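Long-range contact in tryptophan decarboxylase 1 (PDB 6KHO), which decarboxylates L-tryptophan to tryptamine and 5-hydroxy-L-tryptophan to serotonin, using pyridoxal 5'-phosphate as cofactor: residues A[273-278]-A[432-437]. Residues are numbered along the deposited sequence.
Sequences TSSNAV and NFALVC. With PLP (pyridoxal-5'-phosphate), chain C.
Residues 273-278 form an irregular loop between strand 262-269 and helix 281-289: T273 and S274 are helical, N276 is left-handed (phi/psi 56/41), V278 extended. Residues 432-437 run from a turn into strand 435-440. The CA atoms of S275 and C437 lie 6.5 Å apart, those of N276 and N432 6.7 Å. N276 belongs to a residue type that tolerates the left-handed region; its CA-to-CB bond points toward residues 432-437, and the side chain packs against F433 and L435. The side-chain amide of N432 (chi1 m) offers an N-H donor, ND2 giving it to N276 O at 2.9 Å. One water links S275 O (2.8 Å) to N432 N (3.3 Å), a second S275 O (3.3 Å) to L435 O (2.9 Å). V278 CG2 meets the edge of the F433 ring at CE2 (3.8 Å). L435 (t, p) brings CD2 to 3.7 Å from S274 O. The small thiol of C437 (m) fits against the loop backbone, SG 3.6 Å from S274 O and 3.8 Å from S275 CA. R485 of adjacent strand 481-487 hydrogen-bonds T273 O and S274 O. With T273 OG1 3.5 Å from PLP O3, the contact joins the C-terminal antiparallel sheet to the PLP-binding domain, an arrangement characteristic of fold-type I PLP enzymes.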
loop_
_atom_site.group_PDB
_atom_site.type_symbol
_atom_site.label_atom_id
_atom_site.label_comp_id
_atom_site.label_asym_id
_atom_site.label_seq_id
_atom_site.Cartn_x
_atom_site.Cartn_y
_atom_site.Cartn_z
ATOM N N THR A 273 -15.140 13.809 -7.090
ATOM C CA THR A 273 -13.878 14.538 -7.143
ATOM C C THR A 273 -14.024 15.865 -7.878
ATOM O O THR A 273 -13.456 16.882 -7.460
ATOM C CB THR A 273 -12.814 13.673 -7.817
ATOM O OG1 THR A 273 -12.626 12.468 -7.061
ATOM C CG2 THR A 273 -11.493 14.416 -7.887
ATOM N N SER A 274 -14.777 15.877 -8.978
ATOM C CA SER A 274 -14.867 17.083 -9.795
ATOM C C SER A 274 -15.603 18.200 -9.063
ATOM O O SER A 274 -15.050 19.282 -8.841
ATOM C CB SER A 274 -15.554 16.769 -11.127
ATOM O OG SER A 274 -15.695 17.957 -11.886
ATOM N N SER A 275 -16.856 17.955 -8.669
ATOM C CA SER A 275 -17.706 19.025 -8.168
ATOM C C SER A 275 -18.424 18.678 -6.867
ATOM O O SER A 275 -19.357 19.394 -6.485
ATOM C CB SER A 275 -18.733 19.421 -9.243
ATOM O OG SER A 275 -19.728 18.421 -9.402
ATOM N N ASN A 276 -18.010 17.616 -6.171
ATOM C CA ASN A 276 -18.657 17.189 -4.925
ATOM C C ASN A 276 -20.149 16.929 -5.121
ATOM O O ASN A 276 -20.975 17.288 -4.282
ATOM C CB ASN A 276 -18.435 18.199 -3.803
ATOM C CG ASN A 276 -17.158 17.937 -3.032
ATOM O OD1 ASN A 276 -16.435 16.973 -3.314
ATOM N ND2 ASN A 276 -16.876 18.783 -2.051
ATOM N N ALA A 277 -20.497 16.296 -6.237
ATOM C CA ALA A 277 -21.845 15.773 -6.377
ATOM C C ALA A 277 -22.046 14.616 -5.396
ATOM O O ALA A 277 -21.087 13.982 -4.941
ATOM C CB ALA A 277 -22.097 15.318 -7.816
ATOM N N VAL A 278 -23.309 14.341 -5.066
ATOM C CA VAL A 278 -23.652 13.295 -4.102
ATOM C C VAL A 278 -24.720 12.400 -4.709
ATOM O O VAL A 278 -25.829 12.863 -4.992
ATOM C CB VAL A 278 -24.147 13.873 -2.769
ATOM C CG1 VAL A 278 -24.694 12.751 -1.900
ATOM C CG2 VAL A 278 -23.009 14.620 -2.043
ATOM N N ASN A 432 -21.550 21.518 -1.266
ATOM C CA ASN A 432 -21.971 20.588 -0.221
ATOM C C ASN A 432 -20.981 20.497 0.935
ATOM O O ASN A 432 -21.394 20.282 2.083
ATOM C CB ASN A 432 -22.177 19.188 -0.805
ATOM C CG ASN A 432 -23.364 19.118 -1.742
ATOM O OD1 ASN A 432 -24.443 19.593 -1.408
ATOM N ND2 ASN A 432 -23.162 18.540 -2.928
ATOM N N PHE A 433 -19.687 20.646 0.661
ATOM C CA PHE A 433 -18.671 20.421 1.684
ATOM C C PHE A 433 -17.684 21.581 1.712
ATOM O O PHE A 433 -18.099 22.723 1.922
ATOM C CB PHE A 433 -18.005 19.066 1.434
ATOM C CG PHE A 433 -19.008 17.930 1.343
ATOM C CD1 PHE A 433 -19.654 17.470 2.484
ATOM C CD2 PHE A 433 -19.342 17.370 0.120
ATOM C CE1 PHE A 433 -20.594 16.448 2.406
ATOM C CE2 PHE A 433 -20.278 16.345 0.028
ATOM C CZ PHE A 433 -20.908 15.883 1.173
ATOM N N ALA A 434 -16.388 21.325 1.511
ATOM C CA ALA A 434 -15.392 22.391 1.598
ATOM C C ALA A 434 -14.767 22.712 0.245
ATOM O O ALA A 434 -13.697 23.333 0.190
ATOM C CB ALA A 434 -14.307 22.040 2.620
ATOM N N LEU A 435 -15.411 22.307 -0.847
ATOM C CA LEU A 435 -14.949 22.600 -2.196
ATOM C C LEU A 435 -15.937 23.549 -2.863
ATOM O O LEU A 435 -17.152 23.308 -2.842
ATOM C CB LEU A 435 -14.801 21.319 -3.022
ATOM C CG LEU A 435 -14.641 21.454 -4.543
ATOM C CD1 LEU A 435 -13.200 21.815 -4.921
ATOM C CD2 LEU A 435 -15.084 20.179 -5.244
ATOM N N VAL A 436 -15.413 24.622 -3.453
ATOM C CA VAL A 436 -16.213 25.591 -4.199
ATOM C C VAL A 436 -15.785 25.531 -5.658
ATOM O O VAL A 436 -14.591 25.636 -5.964
ATOM C CB VAL A 436 -16.045 27.015 -3.642
ATOM C CG1 VAL A 436 -16.750 28.018 -4.546
ATOM C CG2 VAL A 436 -16.570 27.104 -2.227
ATOM N N CYS A 437 -16.750 25.364 -6.557
ATOM C CA CYS A 437 -16.485 25.409 -7.988
ATOM C C CYS A 437 -16.984 26.748 -8.525
ATOM O O CYS A 437 -18.139 27.118 -8.296
ATOM C CB CYS A 437 -17.167 24.245 -8.717
ATOM S SG CYS A 437 -16.474 22.580 -8.396
HETATM N N1 PLP C . -12.541 8.558 -5.032
HETATM C C2 PLP C . -12.817 9.820 -4.546
HETATM C C2A PLP C . -14.221 10.330 -4.442
HETATM C C3 PLP C . -11.777 10.645 -4.146
HETATM O O3 PLP C . -12.055 11.895 -3.662
HETATM C C4 PLP C . -10.462 10.200 -4.219
HETATM C C4A PLP C . -9.388 10.915 -3.451
HETATM C C5 PLP C . -10.185 8.932 -4.709
HETATM C C6 PLP C . -11.232 8.112 -5.120
HETATM C C5A PLP C . -8.733 8.507 -4.785
HETATM O O4P PLP C . -8.559 7.127 -5.009
HETATM P P PLP C . -7.193 6.373 -4.554
HETATM O O1P PLP C . -5.985 7.130 -5.032
HETATM O O2P PLP C . -7.249 4.983 -5.137
HETATM O O3P PLP C . -7.087 6.287 -3.041
HETATM O O HOH W 1 -20.496 20.628 -4.232
HETATM O O HOH W 2 -18.483 22.300 -5.222
#